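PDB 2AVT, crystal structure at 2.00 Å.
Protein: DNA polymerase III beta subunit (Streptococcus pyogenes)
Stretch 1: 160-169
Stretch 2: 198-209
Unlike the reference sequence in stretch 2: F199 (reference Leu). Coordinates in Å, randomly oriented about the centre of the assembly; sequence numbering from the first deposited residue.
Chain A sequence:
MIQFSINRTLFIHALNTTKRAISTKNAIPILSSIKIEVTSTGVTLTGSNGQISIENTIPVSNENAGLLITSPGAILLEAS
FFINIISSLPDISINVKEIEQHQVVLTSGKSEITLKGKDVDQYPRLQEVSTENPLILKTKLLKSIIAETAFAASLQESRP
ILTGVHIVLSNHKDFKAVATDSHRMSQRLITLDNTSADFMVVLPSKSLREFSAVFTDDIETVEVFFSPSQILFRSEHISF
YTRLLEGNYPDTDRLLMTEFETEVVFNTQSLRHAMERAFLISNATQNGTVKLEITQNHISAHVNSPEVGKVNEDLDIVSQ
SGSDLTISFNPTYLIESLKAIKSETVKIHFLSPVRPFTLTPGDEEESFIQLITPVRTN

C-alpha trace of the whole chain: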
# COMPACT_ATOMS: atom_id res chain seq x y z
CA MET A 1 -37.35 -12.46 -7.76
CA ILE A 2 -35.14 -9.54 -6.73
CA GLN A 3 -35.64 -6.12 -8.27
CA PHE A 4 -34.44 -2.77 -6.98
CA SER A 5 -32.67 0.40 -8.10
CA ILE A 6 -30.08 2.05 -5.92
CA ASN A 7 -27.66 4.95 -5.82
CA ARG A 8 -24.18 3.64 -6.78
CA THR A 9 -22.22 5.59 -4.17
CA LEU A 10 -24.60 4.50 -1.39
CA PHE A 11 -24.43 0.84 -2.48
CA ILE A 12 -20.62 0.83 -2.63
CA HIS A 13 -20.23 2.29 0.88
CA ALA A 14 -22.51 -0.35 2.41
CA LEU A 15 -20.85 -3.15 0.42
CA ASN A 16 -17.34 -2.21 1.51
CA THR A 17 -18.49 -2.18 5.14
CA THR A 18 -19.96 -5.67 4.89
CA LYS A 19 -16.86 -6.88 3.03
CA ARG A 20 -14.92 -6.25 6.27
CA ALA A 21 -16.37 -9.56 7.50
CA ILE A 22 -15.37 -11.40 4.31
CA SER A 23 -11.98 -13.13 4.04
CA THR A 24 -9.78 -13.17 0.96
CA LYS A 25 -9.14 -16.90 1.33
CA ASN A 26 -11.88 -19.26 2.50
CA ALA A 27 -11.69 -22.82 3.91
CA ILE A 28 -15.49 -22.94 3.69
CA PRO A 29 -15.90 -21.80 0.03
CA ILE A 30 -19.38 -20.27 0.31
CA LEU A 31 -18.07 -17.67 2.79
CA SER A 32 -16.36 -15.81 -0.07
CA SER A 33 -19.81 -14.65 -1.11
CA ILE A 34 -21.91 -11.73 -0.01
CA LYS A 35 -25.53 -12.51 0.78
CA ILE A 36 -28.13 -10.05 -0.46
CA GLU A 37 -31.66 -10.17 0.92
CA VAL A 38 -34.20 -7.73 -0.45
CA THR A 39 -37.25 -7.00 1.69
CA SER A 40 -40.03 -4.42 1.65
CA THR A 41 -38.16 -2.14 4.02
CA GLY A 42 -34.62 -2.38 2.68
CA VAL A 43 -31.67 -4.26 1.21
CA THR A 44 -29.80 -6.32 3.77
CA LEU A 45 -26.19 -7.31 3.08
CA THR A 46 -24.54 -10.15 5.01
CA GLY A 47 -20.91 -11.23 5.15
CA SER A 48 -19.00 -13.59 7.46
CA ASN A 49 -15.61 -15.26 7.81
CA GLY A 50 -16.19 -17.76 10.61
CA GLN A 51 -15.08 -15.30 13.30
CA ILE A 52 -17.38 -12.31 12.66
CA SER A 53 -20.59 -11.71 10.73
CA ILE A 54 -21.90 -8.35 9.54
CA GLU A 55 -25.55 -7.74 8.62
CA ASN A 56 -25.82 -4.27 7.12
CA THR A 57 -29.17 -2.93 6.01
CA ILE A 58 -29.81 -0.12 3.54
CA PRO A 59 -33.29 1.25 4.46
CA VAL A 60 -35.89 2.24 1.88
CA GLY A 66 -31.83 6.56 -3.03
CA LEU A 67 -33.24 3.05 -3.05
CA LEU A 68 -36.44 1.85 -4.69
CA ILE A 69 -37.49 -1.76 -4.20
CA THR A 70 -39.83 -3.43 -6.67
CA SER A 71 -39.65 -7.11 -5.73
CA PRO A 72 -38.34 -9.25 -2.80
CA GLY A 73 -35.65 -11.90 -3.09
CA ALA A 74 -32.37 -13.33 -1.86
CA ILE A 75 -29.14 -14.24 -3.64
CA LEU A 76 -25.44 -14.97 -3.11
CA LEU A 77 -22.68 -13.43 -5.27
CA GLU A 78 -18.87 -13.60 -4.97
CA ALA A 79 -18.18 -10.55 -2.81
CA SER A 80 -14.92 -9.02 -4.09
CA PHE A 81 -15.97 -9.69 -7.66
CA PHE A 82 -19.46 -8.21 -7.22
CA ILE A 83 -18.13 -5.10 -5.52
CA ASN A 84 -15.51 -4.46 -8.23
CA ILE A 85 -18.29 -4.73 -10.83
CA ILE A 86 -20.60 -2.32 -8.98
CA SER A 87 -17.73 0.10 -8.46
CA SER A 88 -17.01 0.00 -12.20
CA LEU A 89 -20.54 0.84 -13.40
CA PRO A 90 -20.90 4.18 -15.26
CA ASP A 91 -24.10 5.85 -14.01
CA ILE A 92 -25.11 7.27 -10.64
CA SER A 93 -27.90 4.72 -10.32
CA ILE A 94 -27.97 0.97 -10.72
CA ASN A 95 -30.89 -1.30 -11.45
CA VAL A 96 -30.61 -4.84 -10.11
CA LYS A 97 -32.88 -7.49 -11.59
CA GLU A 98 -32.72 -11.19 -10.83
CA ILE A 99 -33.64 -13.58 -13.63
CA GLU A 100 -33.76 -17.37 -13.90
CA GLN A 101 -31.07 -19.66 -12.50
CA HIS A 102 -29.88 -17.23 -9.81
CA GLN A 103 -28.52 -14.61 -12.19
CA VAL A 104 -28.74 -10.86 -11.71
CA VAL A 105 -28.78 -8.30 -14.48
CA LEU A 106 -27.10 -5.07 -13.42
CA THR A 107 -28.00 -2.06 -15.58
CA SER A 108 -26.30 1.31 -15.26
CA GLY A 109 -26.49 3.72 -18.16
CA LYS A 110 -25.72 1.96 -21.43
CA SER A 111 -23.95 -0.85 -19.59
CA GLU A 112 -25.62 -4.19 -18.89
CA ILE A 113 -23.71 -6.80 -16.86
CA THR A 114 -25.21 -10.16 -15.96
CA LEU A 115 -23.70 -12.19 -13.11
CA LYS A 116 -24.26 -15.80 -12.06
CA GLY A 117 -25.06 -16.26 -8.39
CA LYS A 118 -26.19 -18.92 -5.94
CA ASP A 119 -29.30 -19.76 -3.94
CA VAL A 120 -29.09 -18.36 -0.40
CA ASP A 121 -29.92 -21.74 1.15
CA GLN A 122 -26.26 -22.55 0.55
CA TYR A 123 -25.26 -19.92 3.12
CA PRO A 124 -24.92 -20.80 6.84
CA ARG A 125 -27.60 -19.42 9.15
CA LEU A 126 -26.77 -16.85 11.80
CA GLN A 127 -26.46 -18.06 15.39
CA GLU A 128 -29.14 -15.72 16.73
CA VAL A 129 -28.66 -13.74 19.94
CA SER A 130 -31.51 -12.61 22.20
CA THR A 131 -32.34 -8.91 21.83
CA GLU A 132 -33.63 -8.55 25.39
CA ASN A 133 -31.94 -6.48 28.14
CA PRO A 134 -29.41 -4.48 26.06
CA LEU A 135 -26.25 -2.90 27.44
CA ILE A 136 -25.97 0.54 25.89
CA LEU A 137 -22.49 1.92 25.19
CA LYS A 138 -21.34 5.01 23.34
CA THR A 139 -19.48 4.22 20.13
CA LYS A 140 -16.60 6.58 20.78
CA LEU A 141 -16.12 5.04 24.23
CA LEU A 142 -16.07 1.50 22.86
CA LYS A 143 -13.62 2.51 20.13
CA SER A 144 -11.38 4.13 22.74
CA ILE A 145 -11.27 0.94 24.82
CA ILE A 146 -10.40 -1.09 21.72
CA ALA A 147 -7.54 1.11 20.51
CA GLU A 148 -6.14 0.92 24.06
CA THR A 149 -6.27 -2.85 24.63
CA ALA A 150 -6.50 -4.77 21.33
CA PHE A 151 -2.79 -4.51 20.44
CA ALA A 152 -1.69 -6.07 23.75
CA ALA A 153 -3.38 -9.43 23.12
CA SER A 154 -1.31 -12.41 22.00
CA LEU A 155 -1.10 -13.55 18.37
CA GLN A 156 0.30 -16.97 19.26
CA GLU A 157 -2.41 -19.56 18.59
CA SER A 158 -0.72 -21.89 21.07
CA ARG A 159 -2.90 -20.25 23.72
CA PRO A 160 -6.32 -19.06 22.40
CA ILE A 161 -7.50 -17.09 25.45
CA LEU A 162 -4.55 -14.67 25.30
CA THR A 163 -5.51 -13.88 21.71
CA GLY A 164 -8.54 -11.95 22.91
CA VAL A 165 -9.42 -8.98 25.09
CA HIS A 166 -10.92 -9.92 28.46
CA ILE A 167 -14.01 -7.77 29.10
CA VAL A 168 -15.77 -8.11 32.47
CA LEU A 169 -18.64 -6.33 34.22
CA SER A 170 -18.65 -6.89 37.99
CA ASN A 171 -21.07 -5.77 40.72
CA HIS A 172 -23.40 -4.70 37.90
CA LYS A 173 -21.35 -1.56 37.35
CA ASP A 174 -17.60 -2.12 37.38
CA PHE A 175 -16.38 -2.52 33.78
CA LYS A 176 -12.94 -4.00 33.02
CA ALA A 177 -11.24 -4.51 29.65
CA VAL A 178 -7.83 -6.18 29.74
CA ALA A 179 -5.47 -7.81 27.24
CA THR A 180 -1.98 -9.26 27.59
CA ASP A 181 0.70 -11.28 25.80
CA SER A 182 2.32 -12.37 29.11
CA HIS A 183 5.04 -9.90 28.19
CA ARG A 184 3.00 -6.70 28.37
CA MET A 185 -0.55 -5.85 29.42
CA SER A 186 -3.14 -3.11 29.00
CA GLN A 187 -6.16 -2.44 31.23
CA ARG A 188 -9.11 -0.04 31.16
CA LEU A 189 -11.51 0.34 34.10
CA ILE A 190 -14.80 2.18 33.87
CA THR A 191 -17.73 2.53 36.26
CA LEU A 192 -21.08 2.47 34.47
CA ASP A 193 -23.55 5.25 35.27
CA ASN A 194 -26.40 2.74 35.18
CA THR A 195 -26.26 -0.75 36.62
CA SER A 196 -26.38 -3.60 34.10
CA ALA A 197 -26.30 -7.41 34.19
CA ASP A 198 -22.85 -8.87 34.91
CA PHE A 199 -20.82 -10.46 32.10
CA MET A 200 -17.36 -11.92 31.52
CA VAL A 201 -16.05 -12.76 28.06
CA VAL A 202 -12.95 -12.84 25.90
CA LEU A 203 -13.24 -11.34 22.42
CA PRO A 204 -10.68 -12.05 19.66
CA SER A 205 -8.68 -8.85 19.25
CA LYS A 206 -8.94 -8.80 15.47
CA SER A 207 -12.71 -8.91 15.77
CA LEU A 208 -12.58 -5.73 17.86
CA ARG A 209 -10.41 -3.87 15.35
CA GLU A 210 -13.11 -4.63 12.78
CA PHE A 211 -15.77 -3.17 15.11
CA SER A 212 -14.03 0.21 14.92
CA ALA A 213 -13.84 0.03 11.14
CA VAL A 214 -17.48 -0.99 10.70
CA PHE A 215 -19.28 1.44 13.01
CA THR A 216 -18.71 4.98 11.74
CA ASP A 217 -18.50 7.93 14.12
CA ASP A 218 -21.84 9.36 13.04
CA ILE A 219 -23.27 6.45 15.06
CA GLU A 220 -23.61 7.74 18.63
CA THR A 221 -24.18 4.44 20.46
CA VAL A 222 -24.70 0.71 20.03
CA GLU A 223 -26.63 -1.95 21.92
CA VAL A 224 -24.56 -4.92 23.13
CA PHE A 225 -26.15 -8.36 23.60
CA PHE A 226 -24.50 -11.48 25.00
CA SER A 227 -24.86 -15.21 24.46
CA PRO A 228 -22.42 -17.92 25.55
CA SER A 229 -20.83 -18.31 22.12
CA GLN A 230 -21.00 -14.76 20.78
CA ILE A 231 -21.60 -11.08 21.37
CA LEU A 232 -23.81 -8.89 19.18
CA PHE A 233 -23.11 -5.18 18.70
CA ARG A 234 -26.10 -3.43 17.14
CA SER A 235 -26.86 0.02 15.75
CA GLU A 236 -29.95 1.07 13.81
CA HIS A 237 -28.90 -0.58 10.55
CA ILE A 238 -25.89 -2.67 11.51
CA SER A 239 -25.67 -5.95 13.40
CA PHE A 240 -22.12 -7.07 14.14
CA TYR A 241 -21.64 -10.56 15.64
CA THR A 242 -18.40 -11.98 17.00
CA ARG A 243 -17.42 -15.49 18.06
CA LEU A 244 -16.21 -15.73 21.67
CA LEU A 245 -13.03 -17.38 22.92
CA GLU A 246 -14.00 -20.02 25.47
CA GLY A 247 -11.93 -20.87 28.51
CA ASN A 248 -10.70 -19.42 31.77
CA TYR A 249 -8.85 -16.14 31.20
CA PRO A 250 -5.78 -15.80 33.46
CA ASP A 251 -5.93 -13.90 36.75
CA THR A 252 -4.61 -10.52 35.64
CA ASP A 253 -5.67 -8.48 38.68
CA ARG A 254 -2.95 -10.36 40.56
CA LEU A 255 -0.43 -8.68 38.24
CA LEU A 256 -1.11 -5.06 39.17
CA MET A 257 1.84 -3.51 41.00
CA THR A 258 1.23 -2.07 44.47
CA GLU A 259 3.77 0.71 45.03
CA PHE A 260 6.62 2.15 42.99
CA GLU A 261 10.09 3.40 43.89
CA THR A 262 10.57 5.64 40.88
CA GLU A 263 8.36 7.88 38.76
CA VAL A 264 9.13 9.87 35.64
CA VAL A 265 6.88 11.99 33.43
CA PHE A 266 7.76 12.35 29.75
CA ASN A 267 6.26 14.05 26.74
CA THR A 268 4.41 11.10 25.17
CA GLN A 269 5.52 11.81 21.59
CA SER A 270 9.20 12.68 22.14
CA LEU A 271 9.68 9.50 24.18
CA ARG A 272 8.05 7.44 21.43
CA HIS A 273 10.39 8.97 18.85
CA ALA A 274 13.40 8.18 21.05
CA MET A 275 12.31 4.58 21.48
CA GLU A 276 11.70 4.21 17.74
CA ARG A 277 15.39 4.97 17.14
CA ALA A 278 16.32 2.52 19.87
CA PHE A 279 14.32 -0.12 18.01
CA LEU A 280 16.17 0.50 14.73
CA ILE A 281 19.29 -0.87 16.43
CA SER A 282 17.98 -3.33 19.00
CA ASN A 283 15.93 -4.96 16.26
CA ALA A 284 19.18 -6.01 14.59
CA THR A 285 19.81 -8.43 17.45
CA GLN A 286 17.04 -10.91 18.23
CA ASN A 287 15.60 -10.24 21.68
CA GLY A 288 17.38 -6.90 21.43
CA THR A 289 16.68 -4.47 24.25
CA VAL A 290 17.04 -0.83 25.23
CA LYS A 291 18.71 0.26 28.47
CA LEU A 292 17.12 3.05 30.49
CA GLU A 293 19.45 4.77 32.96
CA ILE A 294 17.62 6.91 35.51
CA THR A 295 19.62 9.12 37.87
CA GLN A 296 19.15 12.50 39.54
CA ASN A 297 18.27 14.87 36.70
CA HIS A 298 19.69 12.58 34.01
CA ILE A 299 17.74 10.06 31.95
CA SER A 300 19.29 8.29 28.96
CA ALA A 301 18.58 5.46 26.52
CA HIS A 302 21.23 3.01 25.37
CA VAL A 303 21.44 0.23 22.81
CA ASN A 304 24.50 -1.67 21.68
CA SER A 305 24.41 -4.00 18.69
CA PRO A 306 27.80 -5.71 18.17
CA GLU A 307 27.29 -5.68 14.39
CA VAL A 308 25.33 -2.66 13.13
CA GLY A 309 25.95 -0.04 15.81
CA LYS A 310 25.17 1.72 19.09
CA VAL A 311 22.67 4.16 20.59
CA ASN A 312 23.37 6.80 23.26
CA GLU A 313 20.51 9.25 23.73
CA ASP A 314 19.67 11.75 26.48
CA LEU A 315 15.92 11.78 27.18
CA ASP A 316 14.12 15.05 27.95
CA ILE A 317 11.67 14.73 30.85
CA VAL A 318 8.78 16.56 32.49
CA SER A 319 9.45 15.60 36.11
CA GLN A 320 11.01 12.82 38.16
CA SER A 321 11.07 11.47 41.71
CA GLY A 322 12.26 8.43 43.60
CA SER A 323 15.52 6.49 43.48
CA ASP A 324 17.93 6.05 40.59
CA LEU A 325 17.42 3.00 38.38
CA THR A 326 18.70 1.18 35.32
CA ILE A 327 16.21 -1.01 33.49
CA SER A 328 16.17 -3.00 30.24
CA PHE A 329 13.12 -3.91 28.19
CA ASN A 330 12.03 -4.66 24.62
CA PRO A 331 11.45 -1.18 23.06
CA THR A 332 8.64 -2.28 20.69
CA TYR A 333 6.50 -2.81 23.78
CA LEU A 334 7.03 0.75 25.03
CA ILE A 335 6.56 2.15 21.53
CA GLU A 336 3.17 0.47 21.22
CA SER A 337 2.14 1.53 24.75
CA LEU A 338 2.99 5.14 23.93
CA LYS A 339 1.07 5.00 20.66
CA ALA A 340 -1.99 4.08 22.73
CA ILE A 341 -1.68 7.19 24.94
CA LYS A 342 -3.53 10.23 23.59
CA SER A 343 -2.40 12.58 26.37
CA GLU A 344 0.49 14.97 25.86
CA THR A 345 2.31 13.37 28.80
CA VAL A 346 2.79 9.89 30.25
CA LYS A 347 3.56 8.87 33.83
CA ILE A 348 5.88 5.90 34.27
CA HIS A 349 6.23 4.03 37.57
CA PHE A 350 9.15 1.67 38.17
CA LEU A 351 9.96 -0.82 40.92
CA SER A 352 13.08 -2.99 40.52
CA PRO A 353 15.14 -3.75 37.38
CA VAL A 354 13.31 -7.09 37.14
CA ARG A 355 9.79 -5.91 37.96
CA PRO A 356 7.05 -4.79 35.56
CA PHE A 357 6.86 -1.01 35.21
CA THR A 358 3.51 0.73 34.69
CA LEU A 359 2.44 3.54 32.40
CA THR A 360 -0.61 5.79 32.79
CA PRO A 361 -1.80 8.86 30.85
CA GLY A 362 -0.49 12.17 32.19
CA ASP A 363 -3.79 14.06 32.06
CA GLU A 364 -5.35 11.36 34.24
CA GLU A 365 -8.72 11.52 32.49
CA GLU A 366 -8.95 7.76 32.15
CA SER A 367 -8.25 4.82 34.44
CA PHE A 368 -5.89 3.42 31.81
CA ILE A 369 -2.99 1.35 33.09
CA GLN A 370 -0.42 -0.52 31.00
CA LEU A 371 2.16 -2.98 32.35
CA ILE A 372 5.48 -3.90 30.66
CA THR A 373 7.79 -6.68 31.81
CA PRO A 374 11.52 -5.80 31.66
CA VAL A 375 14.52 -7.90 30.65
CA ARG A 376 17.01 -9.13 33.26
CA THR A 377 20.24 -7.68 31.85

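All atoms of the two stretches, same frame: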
# COMPACT_ATOMS: atom_id res chain seq x y z
N PRO A 160 -5.15 -19.80 22.88
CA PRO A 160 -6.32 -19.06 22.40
C PRO A 160 -6.75 -17.87 23.26
O PRO A 160 -6.80 -16.74 22.79
CB PRO A 160 -7.40 -20.15 22.34
CG PRO A 160 -6.61 -21.36 21.98
CD PRO A 160 -5.41 -21.25 22.89
N ILE A 161 -7.05 -18.14 24.53
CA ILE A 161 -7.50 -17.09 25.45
C ILE A 161 -6.70 -15.79 25.45
O ILE A 161 -7.27 -14.72 25.58
CB ILE A 161 -7.60 -17.62 26.90
CG1 ILE A 161 -6.32 -18.35 27.30
CG2 ILE A 161 -8.80 -18.54 27.03
CD1 ILE A 161 -5.19 -17.43 27.67
N LEU A 162 -5.37 -15.87 25.30
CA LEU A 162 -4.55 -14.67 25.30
C LEU A 162 -4.69 -13.88 24.00
O LEU A 162 -4.23 -12.74 23.89
CB LEU A 162 -3.08 -15.01 25.51
CG LEU A 162 -2.62 -15.46 26.90
CD1 LEU A 162 -1.11 -15.33 26.99
CD2 LEU A 162 -3.28 -14.61 27.98
N THR A 163 -5.32 -14.51 23.01
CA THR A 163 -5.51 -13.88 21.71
C THR A 163 -6.61 -12.82 21.78
O THR A 163 -6.68 -11.93 20.93
CB THR A 163 -5.90 -14.93 20.64
OG1 THR A 163 -4.93 -15.98 20.63
CG2 THR A 163 -5.96 -14.30 19.27
N GLY A 164 -7.46 -12.91 22.79
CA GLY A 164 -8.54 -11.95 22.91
C GLY A 164 -8.38 -10.89 23.98
O GLY A 164 -7.36 -10.82 24.67
N VAL A 165 -9.39 -10.04 24.10
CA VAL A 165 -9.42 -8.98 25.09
C VAL A 165 -10.42 -9.45 26.13
O VAL A 165 -11.54 -9.80 25.79
CB VAL A 165 -9.89 -7.64 24.47
CG1 VAL A 165 -9.95 -6.54 25.54
CG2 VAL A 165 -8.94 -7.22 23.36
N HIS A 166 -10.01 -9.49 27.40
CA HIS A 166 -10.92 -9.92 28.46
C HIS A 166 -11.77 -8.72 28.87
O HIS A 166 -11.24 -7.69 29.28
CB HIS A 166 -10.15 -10.42 29.68
CG HIS A 166 -11.01 -11.11 30.70
ND1 HIS A 166 -10.59 -11.34 32.00
CD2 HIS A 166 -12.26 -11.63 30.61
CE1 HIS A 166 -11.55 -11.97 32.66
NE2 HIS A 166 -12.57 -12.16 31.84
N ILE A 167 -13.09 -8.85 28.73
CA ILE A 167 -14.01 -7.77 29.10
C ILE A 167 -14.92 -8.32 30.19
O ILE A 167 -15.60 -9.32 29.98
CB ILE A 167 -14.90 -7.33 27.91
CG1 ILE A 167 -14.04 -6.98 26.69
CG2 ILE A 167 -15.72 -6.11 28.31
CD1 ILE A 167 -13.15 -5.79 26.89
N VAL A 168 -14.95 -7.65 31.35
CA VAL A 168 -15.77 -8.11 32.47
C VAL A 168 -16.55 -7.01 33.18
O VAL A 168 -16.03 -5.93 33.44
CB VAL A 168 -14.90 -8.79 33.56
CG1 VAL A 168 -15.79 -9.34 34.67
CG2 VAL A 168 -14.07 -9.89 32.96
N LEU A 169 -17.81 -7.29 33.49
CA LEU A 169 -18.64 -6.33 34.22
C LEU A 169 -18.96 -6.98 35.57
O LEU A 169 -19.64 -8.00 35.62
CB LEU A 169 -19.95 -6.04 33.48
CG LEU A 169 -20.82 -5.02 34.23
CD1 LEU A 169 -20.07 -3.70 34.33
CD2 LEU A 169 -22.15 -4.83 33.52
N ASP A 198 -24.27 -8.53 34.94
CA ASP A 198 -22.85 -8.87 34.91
C ASP A 198 -22.53 -9.71 33.67
O ASP A 198 -23.41 -10.36 33.11
CB ASP A 198 -22.44 -9.64 36.17
CG ASP A 198 -22.43 -8.77 37.42
OD1 ASP A 198 -21.81 -7.69 37.38
OD2 ASP A 198 -23.02 -9.17 38.44
N PHE A 199 -21.27 -9.70 33.26
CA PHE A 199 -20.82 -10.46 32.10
C PHE A 199 -19.32 -10.65 32.21
O PHE A 199 -18.64 -9.90 32.92
CB PHE A 199 -21.25 -9.76 30.81
CG PHE A 199 -20.53 -8.47 30.54
CD1 PHE A 199 -19.36 -8.46 29.81
CD2 PHE A 199 -21.03 -7.27 31.02
CE1 PHE A 199 -18.69 -7.28 29.56
CE2 PHE A 199 -20.37 -6.08 30.77
CZ PHE A 199 -19.19 -6.09 30.04
N MET A 200 -18.79 -11.65 31.51
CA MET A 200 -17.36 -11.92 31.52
C MET A 200 -17.00 -12.74 30.29
O MET A 200 -17.26 -13.94 30.24
CB MET A 200 -16.97 -12.70 32.77
CG MET A 200 -15.49 -13.00 32.81
SD MET A 200 -15.02 -13.89 34.29
CE MET A 200 -15.13 -15.59 33.70
N VAL A 201 -16.40 -12.09 29.30
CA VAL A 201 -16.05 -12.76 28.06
C VAL A 201 -14.66 -12.40 27.57
O VAL A 201 -13.99 -11.53 28.13
CB VAL A 201 -17.05 -12.42 26.94
CG1 VAL A 201 -18.44 -12.89 27.32
CG2 VAL A 201 -17.06 -10.92 26.69
N VAL A 202 -14.24 -13.08 26.52
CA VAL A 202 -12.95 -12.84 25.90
C VAL A 202 -13.28 -12.73 24.42
O VAL A 202 -13.83 -13.66 23.83
CB VAL A 202 -11.98 -14.01 26.15
CG1 VAL A 202 -10.65 -13.72 25.48
CG2 VAL A 202 -11.78 -14.21 27.65
N LEU A 203 -12.95 -11.59 23.83
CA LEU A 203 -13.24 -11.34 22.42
C LEU A 203 -11.96 -11.25 21.61
O LEU A 203 -11.06 -10.47 21.93
CB LEU A 203 -14.03 -10.03 22.28
CG LEU A 203 -14.79 -9.88 20.97
CD1 LEU A 203 -15.80 -11.02 20.88
CD2 LEU A 203 -15.52 -8.56 20.92
N PRO A 204 -11.86 -12.05 20.53
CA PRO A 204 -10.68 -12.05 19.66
C PRO A 204 -10.34 -10.61 19.31
O PRO A 204 -11.21 -9.86 18.86
CB PRO A 204 -11.15 -12.86 18.45
CG PRO A 204 -12.12 -13.81 19.03
CD PRO A 204 -12.91 -12.93 19.99
N SER A 205 -9.09 -10.22 19.52
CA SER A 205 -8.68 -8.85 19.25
C SER A 205 -8.92 -8.36 17.83
O SER A 205 -9.28 -7.20 17.63
CB SER A 205 -7.21 -8.67 19.62
OG SER A 205 -6.41 -9.65 18.99
N LYS A 206 -8.73 -9.23 16.85
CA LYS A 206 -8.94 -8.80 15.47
C LYS A 206 -10.40 -8.42 15.26
O LYS A 206 -10.70 -7.47 14.54
CB LYS A 206 -8.55 -9.90 14.48
CG LYS A 206 -8.55 -9.42 13.04
CD LYS A 206 -7.91 -10.43 12.10
CE LYS A 206 -7.54 -9.77 10.78
NZ LYS A 206 -6.63 -8.60 11.00
N SER A 207 -11.29 -9.17 15.89
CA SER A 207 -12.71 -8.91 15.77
C SER A 207 -13.07 -7.51 16.29
O SER A 207 -14.00 -6.88 15.80
CB SER A 207 -13.51 -9.98 16.52
OG SER A 207 -13.26 -11.26 15.97
N LEU A 208 -12.33 -7.04 17.29
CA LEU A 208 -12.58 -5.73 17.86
C LEU A 208 -12.08 -4.62 16.94
O LEU A 208 -12.72 -3.57 16.82
CB LEU A 208 -11.92 -5.61 19.24
CG LEU A 208 -12.70 -6.35 20.33
CD1 LEU A 208 -11.96 -6.28 21.66
CD2 LEU A 208 -14.08 -5.73 20.45
N ARG A 209 -10.95 -4.86 16.28
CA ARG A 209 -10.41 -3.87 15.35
C ARG A 209 -11.43 -3.65 14.23
O ARG A 209 -11.61 -2.54 13.74
CB ARG A 209 -9.09 -4.35 14.75
CG ARG A 209 -8.00 -4.60 15.78
CD ARG A 209 -6.71 -3.88 15.43
NE ARG A 209 -5.66 -4.77 14.94
CZ ARG A 209 -5.66 -5.38 13.75
NH1 ARG A 209 -6.67 -5.19 12.90
NH2 ARG A 209 -4.65 -6.16 13.41

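The apolar centre of this contact lies on the face of a two-stranded antiparallel pairing that carries V165, I167 and L169 from one strand and F199, V201 and L203 from the other. I167 sits in the middle: its CG2 meets CE1 of F199 at 3.4 Å, at the edge of the ring, and its CB lies 4.4 Å from CG2 of V201. The ring of F199, which differs from the reference sequence, turns one face to the backbone around V168 and L169; its approach to the L169 side chain is too tight in the model to be interpreted closely. Beta-branched residues such as I167 and V201 suit the extended backbone and cover it with hydrocarbon. Farther along, CG2 of V165 reaches CD1 of L208 at 3.6 Å, so the first turn of the helix is packed against the sheet.

On the opposite face stand H166, V168, M200 and V202. CG2 of V168 touches CG of M200 at 3.4 Å, while the flexible thioether places M200 SD at the edge of the H166 ring, 4.9 Å from its centroid.

Beneath both faces, the backbones are joined by paired hydrogen bonds. I167 N donates to V201 O (2.9 Å) and V201 N returns one to I167 O (3.0 Å); V165 and L203 repeat the pattern, with V165 N to L203 O at 2.8 Å and L203 N to V165 O at 3.0 Å. At L169, N to F199 O is short (2.8 Å), but the return bond from F199 N to L169 O is weak (3.3 Å).

At the other end, G164 opposes P204 with CA atoms 3.9 Å apart. Glycine fits because a CB here would clash with V202 CG1 and L203 O. Proline, lacking an amide hydrogen, suits a non-hydrogen-bonded position, and S205 N then donates to T163 O (3.3 Å).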